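Local coordinates for aminopeptidase N family protein (Idiomarina loihiensis L2TR, PDB 4FGM) that binds a zinc ion and is probably a metal-dependent aminopeptidase of the M61 family, cutting residues from the N-terminal ends of peptides, at residues A[155-160]-A[164-169]; A[287-292]-A[298-303]. One frame throughout, in Å; residues are numbered along the deposited sequence.

Contact 1: A[155-160]-A[164-169]; sequences FRADNY and IDYPFL
F155, on strand 153-157, offers a ring face to the edge of F168, which opens strand 168-171: a T-shaped pair with centroids 5.2 Å apart and planes at 88°. The rim of the F168 ring does the touching, its CE2 coming to 3.9 Å from CE1 of F155. With CG anti to the carbonyl carbon (chi1 -55°), the F155 ring swings out beside its own backbone N to meet that edge. With an alanine here, the edge of F168 would probably lose the face it points at, and a gap would open beside T140 of strand 137-140, which both rings touch. R156 turns away and forms a salt bridge with D158, NH1 to OD1 2.9 Å. A157 sets its CB against the rim of the Y166 ring, 4.2 Å from CE1, and a water accepts from D158 N and meets Y166 OH at a longer 3.3 Å. N159 is the N-cap of the short helix 160-163. At the end of this turn I164 N donates to Y160 O (3.0 Å), while I164 CG2 lies over the Y160 ring in a CH-pi contact, 3.9 Å from its centroid. The Y160 hydroxyl is held by C112 O. In this strand-helix-strand connection of the M61 N-terminal domain the side chains thus meet directly through apolar and aromatic groups, and the R156-D158 charge pair stays within its own segment.

Contact 2: A[287-292]-A[298-303]; sequences KAFLPY and SYTEQL
A288 and T300 are the nearest CA pair, 6.8 Å apart, and no direct hydrogen bond crosses between 287-292 and 298-303. The first segment turns tightly, L290 N donating to K287 O at 2.8 Å, and continues through a cis peptide bond before P291. A water makes the polar link: it donates to A288 O (2.7 Å) and lies 2.8 Å from S298 OG. That hydroxyl, anti to the backbone N of S298 (chi1 -173°), also sits near the plane of the F289 ring, at its edge, 4.0 Å from CE1. Further along, the methyl CG2 of T300 meets F289 CZ at 3.8 Å, the two side chains crossing at about a right angle. The other branch of T300, OG1, accepts from Q302 N at a long 3.3 Å in an ST turn, which probably helps to hold the rotation that leaves the methyl on F289. A288 CB rests beside Y299 O. Both segments run in the long loop after helix 262-277, and the second ends at L303, where helix 303-306 begins. S355 OG of helix 351-356 bonds to T300 O and L303 N, and Y299 stacks on F356 of the same helix and meets W359 of helix 358-362.

How the contacts relate
Contact 1 lies in the M61 N-terminal domain and contact 2 in the peptidase domain. They follow one another along the chain, their centres about 21 Å apart and their nearest atoms about 7 Å apart, without touching. In contact 1, which is remote from the active site, D165 makes a salt bridge to R240 and a hydrogen bond to H239, the residue right after E238 of the maleic acid pocket. Contact 2 is nearer the zinc: the F289 side chain is about 8 Å from that of E307, about 9 Å from that of H277, about 10 Å from the bound maleic acid and about 11 Å from the zinc ion. Its loop runs from the helix carrying H273 and H277 towards E307.

Contact 1: A[155-160]-A[164-169]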
ATOM      1  N   PHE A 155       6.213  22.462  15.634  1.00 32.11           N
ATOM      2  CA  PHE A 155       6.753  22.019  14.365  1.00 30.13           C
ATOM      3  C   PHE A 155       6.356  22.995  13.268  1.00 39.72           C
ATOM      4  O   PHE A 155       5.356  23.705  13.392  1.00 39.62           O
ATOM      5  CB  PHE A 155       6.226  20.611  14.034  1.00 33.53           C
ATOM      6  CG  PHE A 155       6.491  19.592  15.116  1.00 31.88           C
ATOM      7  CD1 PHE A 155       5.663  19.510  16.232  1.00 33.49           C
ATOM      8  CD2 PHE A 155       7.581  18.732  15.026  1.00 34.65           C
ATOM      9  CE1 PHE A 155       5.925  18.594  17.249  1.00 39.04           C
ATOM     10  CE2 PHE A 155       7.854  17.815  16.031  1.00 34.14           C
ATOM     11  CZ  PHE A 155       7.019  17.738  17.148  1.00 33.66           C
ATOM     12  N   ARG A 156       7.144  23.029  12.197  1.00 39.62           N
ATOM     13  CA  ARG A 156       6.872  23.927  11.080  1.00 40.93           C
ATOM     14  C   ARG A 156       6.951  23.234   9.718  1.00 41.32           C
ATOM     15  O   ARG A 156       7.871  22.456   9.455  1.00 42.93           O
ATOM     16  CB  ARG A 156       7.860  25.101  11.099  1.00 40.94           C
ATOM     17  CG  ARG A 156       7.665  26.106   9.975  1.00 39.48           C
ATOM     18  CD  ARG A 156       8.684  27.238  10.057  1.00 42.51           C
ATOM     19  NE  ARG A 156       8.574  28.166   8.929  1.00 53.92           N
ATOM     20  CZ  ARG A 156       8.837  27.848   7.663  1.00 60.24           C
ATOM     21  NH1 ARG A 156       9.232  26.622   7.342  1.00 60.08           N
ATOM     22  NH2 ARG A 156       8.698  28.756   6.709  1.00 63.36           N
ATOM     23  N   ALA A 157       5.975  23.521   8.864  1.00 40.60           N
ATOM     24  CA  ALA A 157       5.941  22.972   7.514  1.00 45.69           C
ATOM     25  C   ALA A 157       5.948  24.167   6.557  1.00 47.70           C
ATOM     26  O   ALA A 157       5.370  25.208   6.860  1.00 48.27           O
ATOM     27  CB  ALA A 157       4.683  22.137   7.310  1.00 42.31           C
ATOM     28  N   ASP A 158       6.591  24.024   5.403  1.00 44.06           N
ATOM     29  CA  ASP A 158       6.650  25.132   4.459  1.00 44.71           C
ATOM     30  C   ASP A 158       5.294  25.574   3.920  1.00 47.20           C
ATOM     31  O   ASP A 158       5.124  26.726   3.530  1.00 53.38           O
ATOM     32  CB  ASP A 158       7.584  24.788   3.297  1.00 53.78           C
ATOM     33  CG  ASP A 158       9.028  24.614   3.742  1.00 64.39           C
ATOM     34  OD1 ASP A 158       9.396  25.166   4.800  1.00 69.27           O
ATOM     35  OD2 ASP A 158       9.798  23.939   3.027  1.00 65.94           O
ATOM     36  N   ASN A 159       4.325  24.668   3.911  1.00 48.56           N
ATOM     37  CA  ASN A 159       2.988  24.980   3.402  1.00 52.31           C
ATOM     38  C   ASN A 159       1.993  23.865   3.743  1.00 46.90           C
ATOM     39  O   ASN A 159       2.383  22.801   4.234  1.00 41.88           O
ATOM     40  CB  ASN A 159       3.042  25.174   1.887  1.00 50.55           C
ATOM     41  CG  ASN A 159       3.767  24.044   1.193  1.00 50.79           C
ATOM     42  OD1 ASN A 159       3.433  22.873   1.381  1.00 51.93           O
ATOM     43  ND2 ASN A 159       4.769  24.387   0.388  1.00 43.82           N
ATOM     44  N   TYR A 160       0.714  24.100   3.474  1.00 42.94           N
ATOM     45  CA  TYR A 160      -0.303  23.111   3.786  1.00 47.19           C
ATOM     46  C   TYR A 160       0.011  21.737   3.196  1.00 45.85           C
ATOM     47  O   TYR A 160      -0.175  20.714   3.857  1.00 43.39           O
ATOM     48  CB  TYR A 160      -1.675  23.567   3.299  1.00 43.30           C
ATOM     49  CG  TYR A 160      -2.790  22.677   3.794  1.00 43.69           C
ATOM     50  CD1 TYR A 160      -3.174  22.691   5.139  1.00 37.92           C
ATOM     51  CD2 TYR A 160      -3.436  21.792   2.936  1.00 42.76           C
ATOM     52  CE1 TYR A 160      -4.174  21.843   5.616  1.00 39.88           C
ATOM     53  CE2 TYR A 160      -4.437  20.936   3.403  1.00 35.60           C
ATOM     54  CZ  TYR A 160      -4.797  20.968   4.744  1.00 43.56           C
ATOM     55  OH  TYR A 160      -5.757  20.113   5.225  1.00 42.13           O
ATOM     56  N   ILE A 164       0.281  18.247   5.579  1.00 40.10           N
ATOM     57  CA  ILE A 164      -0.481  17.009   5.507  1.00 40.63           C
ATOM     58  C   ILE A 164       0.326  15.810   5.019  1.00 38.15           C
ATOM     59  O   ILE A 164      -0.231  14.752   4.720  1.00 43.83           O
ATOM     60  CB  ILE A 164      -1.740  17.192   4.642  1.00 42.74           C
ATOM     61  CG1 ILE A 164      -1.358  17.550   3.208  1.00 36.14           C
ATOM     62  CG2 ILE A 164      -2.605  18.292   5.241  1.00 40.03           C
ATOM     63  CD1 ILE A 164      -2.546  17.615   2.275  1.00 38.44           C
ATOM     64  N   ASP A 165       1.643  15.967   4.950  1.00 37.42           N
ATOM     65  CA  ASP A 165       2.485  14.865   4.528  1.00 36.59           C
ATOM     66  C   ASP A 165       3.409  14.412   5.656  1.00 38.74           C
ATOM     67  O   ASP A 165       4.397  13.714   5.429  1.00 39.87           O
ATOM     68  CB  ASP A 165       3.311  15.241   3.299  1.00 33.69           C
ATOM     69  CG  ASP A 165       3.887  14.022   2.607  1.00 41.81           C
ATOM     70  OD1 ASP A 165       3.130  13.029   2.470  1.00 34.38           O
ATOM     71  OD2 ASP A 165       5.075  14.051   2.203  1.00 41.27           O
ATOM     72  N   TYR A 166       3.096  14.826   6.878  1.00 33.86           N
ATOM     73  CA  TYR A 166       3.886  14.416   8.032  1.00 31.84           C
ATOM     74  C   TYR A 166       2.956  13.771   9.048  1.00 37.13           C
ATOM     75  O   TYR A 166       2.300  14.466   9.814  1.00 38.35           O
ATOM     76  CB  TYR A 166       4.587  15.615   8.707  1.00 34.13           C
ATOM     77  CG  TYR A 166       5.611  16.333   7.865  1.00 35.26           C
ATOM     78  CD1 TYR A 166       5.395  17.642   7.444  1.00 35.87           C
ATOM     79  CD2 TYR A 166       6.805  15.708   7.501  1.00 35.91           C
ATOM     80  CE1 TYR A 166       6.341  18.319   6.678  1.00 37.60           C
ATOM     81  CE2 TYR A 166       7.763  16.369   6.739  1.00 31.91           C
ATOM     82  CZ  TYR A 166       7.527  17.678   6.328  1.00 42.30           C
ATOM     83  OH  TYR A 166       8.472  18.348   5.575  1.00 45.48           O
ATOM     84  N   PRO A 167       2.855  12.435   9.045  1.00 40.49           N
ATOM     85  CA  PRO A 167       1.962  11.820  10.036  1.00 39.45           C
ATOM     86  C   PRO A 167       2.618  11.862  11.411  1.00 42.70           C
ATOM     87  O   PRO A 167       3.827  12.045  11.510  1.00 37.69           O
ATOM     88  CB  PRO A 167       1.782  10.394   9.512  1.00 33.97           C
ATOM     89  CG  PRO A 167       3.075  10.138   8.750  1.00 37.25           C
ATOM     90  CD  PRO A 167       3.268  11.455   8.021  1.00 37.05           C
ATOM     91  N   PHE A 168       1.818  11.708  12.461  1.00 37.96           N
ATOM     92  CA  PHE A 168       2.319  11.723  13.837  1.00 36.00           C
ATOM     93  C   PHE A 168       1.915  10.441  14.568  1.00 40.94           C
ATOM     94  O   PHE A 168       0.804   9.930  14.389  1.00 43.01           O
ATOM     95  CB  PHE A 168       1.749  12.917  14.630  1.00 33.59           C
ATOM     96  CG  PHE A 168       2.469  14.221  14.409  1.00 36.29           C
ATOM     97  CD1 PHE A 168       2.357  14.904  13.200  1.00 32.82           C
ATOM     98  CD2 PHE A 168       3.248  14.777  15.423  1.00 37.17           C
ATOM     99  CE1 PHE A 168       2.996  16.135  13.006  1.00 34.75           C
ATOM    100  CE2 PHE A 168       3.893  16.005  15.242  1.00 39.35           C
ATOM    101  CZ  PHE A 168       3.771  16.683  14.030  1.00 36.27           C
ATOM    102  N   LEU A 169       2.821   9.935  15.397  1.00 36.84           N
ATOM    103  CA  LEU A 169       2.577   8.737  16.191  1.00 34.46           C
ATOM    104  C   LEU A 169       2.984   9.059  17.631  1.00 33.79           C
ATOM    105  O   LEU A 169       4.104   9.509  17.885  1.00 41.66           O
ATOM    106  CB  LEU A 169       3.407   7.560  15.658  1.00 31.17           C
ATOM    107  CG  LEU A 169       3.304   6.236  16.425  1.00 36.48           C
ATOM    108  CD1 LEU A 169       1.840   5.821  16.531  1.00 37.37           C
ATOM    109  CD2 LEU A 169       4.113   5.151  15.713  1.00 31.34           C
TER
HETATM  110  O   HOH W   1       8.364  21.581   5.191  1.00 38.38           O

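Contact 2: A[287-292]-A[298-303]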
ATOM      1  N   LYS A 287       2.342  14.699 -13.315  1.00 55.02           N
ATOM      2  CA  LYS A 287       2.009  16.115 -13.289  1.00 52.84           C
ATOM      3  C   LYS A 287       0.634  16.373 -12.695  1.00 47.51           C
ATOM      4  O   LYS A 287       0.384  17.435 -12.127  1.00 47.51           O
ATOM      5  CB  LYS A 287       2.099  16.699 -14.702  1.00 50.74           C
ATOM      6  CG  LYS A 287       3.497  16.564 -15.288  1.00 57.36           C
ATOM      7  CD  LYS A 287       3.715  17.425 -16.523  1.00 63.08           C
ATOM      8  CE  LYS A 287       5.140  17.250 -17.043  1.00 65.31           C
ATOM      9  NZ  LYS A 287       5.469  18.181 -18.155  1.00 68.46           N
ATOM     10  N   ALA A 288      -0.254  15.394 -12.816  1.00 42.08           N
ATOM     11  CA  ALA A 288      -1.604  15.529 -12.277  1.00 46.67           C
ATOM     12  C   ALA A 288      -1.561  15.704 -10.761  1.00 52.15           C
ATOM     13  O   ALA A 288      -2.533  16.145 -10.158  1.00 53.36           O
ATOM     14  CB  ALA A 288      -2.437  14.304 -12.644  1.00 45.18           C
ATOM     15  N   PHE A 289      -0.426  15.362 -10.153  1.00 55.09           N
ATOM     16  CA  PHE A 289      -0.250  15.489  -8.705  1.00 54.16           C
ATOM     17  C   PHE A 289       0.613  16.717  -8.354  1.00 59.39           C
ATOM     18  O   PHE A 289       1.091  16.850  -7.224  1.00 59.32           O
ATOM     19  CB  PHE A 289       0.411  14.219  -8.128  1.00 41.40           C
ATOM     20  CG  PHE A 289      -0.465  12.986  -8.157  1.00 49.45           C
ATOM     21  CD1 PHE A 289      -1.789  13.049  -8.585  1.00 49.12           C
ATOM     22  CD2 PHE A 289       0.044  11.754  -7.740  1.00 49.33           C
ATOM     23  CE1 PHE A 289      -2.591  11.908  -8.593  1.00 46.59           C
ATOM     24  CE2 PHE A 289      -0.750  10.605  -7.746  1.00 46.28           C
ATOM     25  CZ  PHE A 289      -2.070  10.685  -8.175  1.00 50.97           C
ATOM     26  N   LEU A 290       0.807  17.605  -9.327  1.00 52.98           N
ATOM     27  CA  LEU A 290       1.605  18.813  -9.132  1.00 51.21           C
ATOM     28  C   LEU A 290       0.832  20.078  -9.512  1.00 54.66           C
ATOM     29  O   LEU A 290       0.946  20.569 -10.633  1.00 60.88           O
ATOM     30  CB  LEU A 290       2.892  18.728  -9.962  1.00 48.90           C
ATOM     31  CG  LEU A 290       3.923  17.686  -9.519  1.00 52.19           C
ATOM     32  CD1 LEU A 290       4.987  17.514 -10.601  1.00 46.85           C
ATOM     33  CD2 LEU A 290       4.556  18.119  -8.196  1.00 53.18           C
ATOM     34  N   PRO A 291       0.057  20.640  -8.568  1.00 52.57           N
ATOM     35  CA  PRO A 291      -0.122  20.164  -7.193  1.00 52.28           C
ATOM     36  C   PRO A 291      -1.289  19.178  -7.059  1.00 49.61           C
ATOM     37  O   PRO A 291      -1.951  18.848  -8.044  1.00 53.95           O
ATOM     38  CB  PRO A 291      -0.391  21.454  -6.438  1.00 49.52           C
ATOM     39  CG  PRO A 291      -1.319  22.159  -7.402  1.00 52.85           C
ATOM     40  CD  PRO A 291      -0.665  21.911  -8.770  1.00 52.38           C
ATOM     41  N   TYR A 292      -1.528  18.714  -5.834  1.00 46.87           N
ATOM     42  CA  TYR A 292      -2.630  17.799  -5.556  1.00 49.39           C
ATOM     43  C   TYR A 292      -3.938  18.583  -5.448  1.00 49.84           C
ATOM     44  O   TYR A 292      -3.961  19.700  -4.925  1.00 51.01           O
ATOM     45  CB  TYR A 292      -2.419  17.061  -4.222  1.00 46.77           C
ATOM     46  CG  TYR A 292      -1.435  15.916  -4.248  1.00 44.58           C
ATOM     47  CD1 TYR A 292      -0.129  16.080  -3.799  1.00 45.79           C
ATOM     48  CD2 TYR A 292      -1.812  14.662  -4.734  1.00 41.26           C
ATOM     49  CE1 TYR A 292       0.784  15.026  -3.836  1.00 47.93           C
ATOM     50  CE2 TYR A 292      -0.910  13.598  -4.775  1.00 45.20           C
ATOM     51  CZ  TYR A 292       0.387  13.787  -4.326  1.00 51.32           C
ATOM     52  OH  TYR A 292       1.286  12.741  -4.381  1.00 56.25           O
ATOM     53  N   SER A 298      -8.812  12.518  -8.625  1.00 44.74           N
ATOM     54  CA  SER A 298      -7.764  13.053  -9.489  1.00 45.37           C
ATOM     55  C   SER A 298      -7.278  11.862 -10.301  1.00 43.24           C
ATOM     56  O   SER A 298      -6.549  11.003  -9.806  1.00 46.79           O
ATOM     57  CB  SER A 298      -6.618  13.651  -8.657  1.00 43.28           C
ATOM     58  OG  SER A 298      -5.675  14.320  -9.487  1.00 49.20           O
ATOM     59  N   TYR A 299      -7.692  11.829 -11.559  1.00 42.32           N
ATOM     60  CA  TYR A 299      -7.382  10.725 -12.450  1.00 43.27           C
ATOM     61  C   TYR A 299      -6.006  10.705 -13.103  1.00 45.50           C
ATOM     62  O   TYR A 299      -5.525  11.720 -13.592  1.00 47.57           O
ATOM     63  CB  TYR A 299      -8.451  10.669 -13.547  1.00 39.90           C
ATOM     64  CG  TYR A 299      -9.874  10.633 -13.026  1.00 45.74           C
ATOM     65  CD1 TYR A 299     -10.435   9.447 -12.552  1.00 42.23           C
ATOM     66  CD2 TYR A 299     -10.659  11.788 -13.005  1.00 40.43           C
ATOM     67  CE1 TYR A 299     -11.743   9.410 -12.069  1.00 42.60           C
ATOM     68  CE2 TYR A 299     -11.968  11.762 -12.527  1.00 39.14           C
ATOM     69  CZ  TYR A 299     -12.505  10.568 -12.059  1.00 43.47           C
ATOM     70  OH  TYR A 299     -13.795  10.523 -11.566  1.00 39.78           O
ATOM     71  N   THR A 300      -5.388   9.531 -13.110  1.00 39.98           N
ATOM     72  CA  THR A 300      -4.096   9.332 -13.748  1.00 42.12           C
ATOM     73  C   THR A 300      -3.916   7.838 -14.019  1.00 46.36           C
ATOM     74  O   THR A 300      -4.224   7.001 -13.172  1.00 44.33           O
ATOM     75  CB  THR A 300      -2.914   9.841 -12.881  1.00 42.61           C
ATOM     76  OG1 THR A 300      -1.683   9.596 -13.577  1.00 45.87           O
ATOM     77  CG2 THR A 300      -2.877   9.133 -11.530  1.00 41.47           C
ATOM     78  N   GLU A 301      -3.429   7.511 -15.209  1.00 49.59           N
ATOM     79  CA  GLU A 301      -3.216   6.120 -15.597  1.00 50.97           C
ATOM     80  C   GLU A 301      -1.796   5.680 -15.284  1.00 44.97           C
ATOM     81  O   GLU A 301      -1.399   4.575 -15.651  1.00 49.78           O
ATOM     82  CB  GLU A 301      -3.439   5.953 -17.099  1.00 48.75           C
ATOM     83  CG  GLU A 301      -2.406   6.708 -17.943  1.00 50.61           C
ATOM     84  CD  GLU A 301      -2.540   6.435 -19.427  1.00 54.58           C
ATOM     85  OE1 GLU A 301      -3.647   6.631 -19.977  1.00 52.86           O
ATOM     86  OE2 GLU A 301      -1.532   6.026 -20.042  1.00 49.60           O
ATOM     87  N   GLN A 302      -1.034   6.534 -14.605  1.00 39.04           N
ATOM     88  CA  GLN A 302       0.358   6.223 -14.308  1.00 40.77           C
ATOM     89  C   GLN A 302       0.683   5.345 -13.095  1.00 44.79           C
ATOM     90  O   GLN A 302       1.857   5.076 -12.825  1.00 50.25           O
ATOM     91  CB  GLN A 302       1.146   7.529 -14.215  1.00 40.11           C
ATOM     92  CG  GLN A 302       1.156   8.315 -15.518  1.00 43.90           C
ATOM     93  CD  GLN A 302       1.877   9.639 -15.398  1.00 46.45           C
ATOM     94  OE1 GLN A 302       3.014   9.702 -14.929  1.00 46.98           O
ATOM     95  NE2 GLN A 302       1.221  10.707 -15.829  1.00 48.95           N
ATOM     96  N   LEU A 303      -0.328   4.881 -12.366  1.00 43.34           N
ATOM     97  CA  LEU A 303      -0.053   4.042 -11.204  1.00 41.92           C
ATOM     98  C   LEU A 303       0.616   2.716 -11.571  1.00 47.26           C
ATOM     99  O   LEU A 303       1.161   2.033 -10.701  1.00 46.15           O
ATOM    100  CB  LEU A 303      -1.331   3.791 -10.408  1.00 48.08           C
ATOM    101  CG  LEU A 303      -1.943   5.047  -9.770  1.00 52.76           C
ATOM    102  CD1 LEU A 303      -3.107   4.645  -8.873  1.00 44.88           C
ATOM    103  CD2 LEU A 303      -0.889   5.795  -8.957  1.00 53.99           C
TER
HETATM  104  O   HOH W   2      -3.939  15.787  -7.845  1.00 41.26           O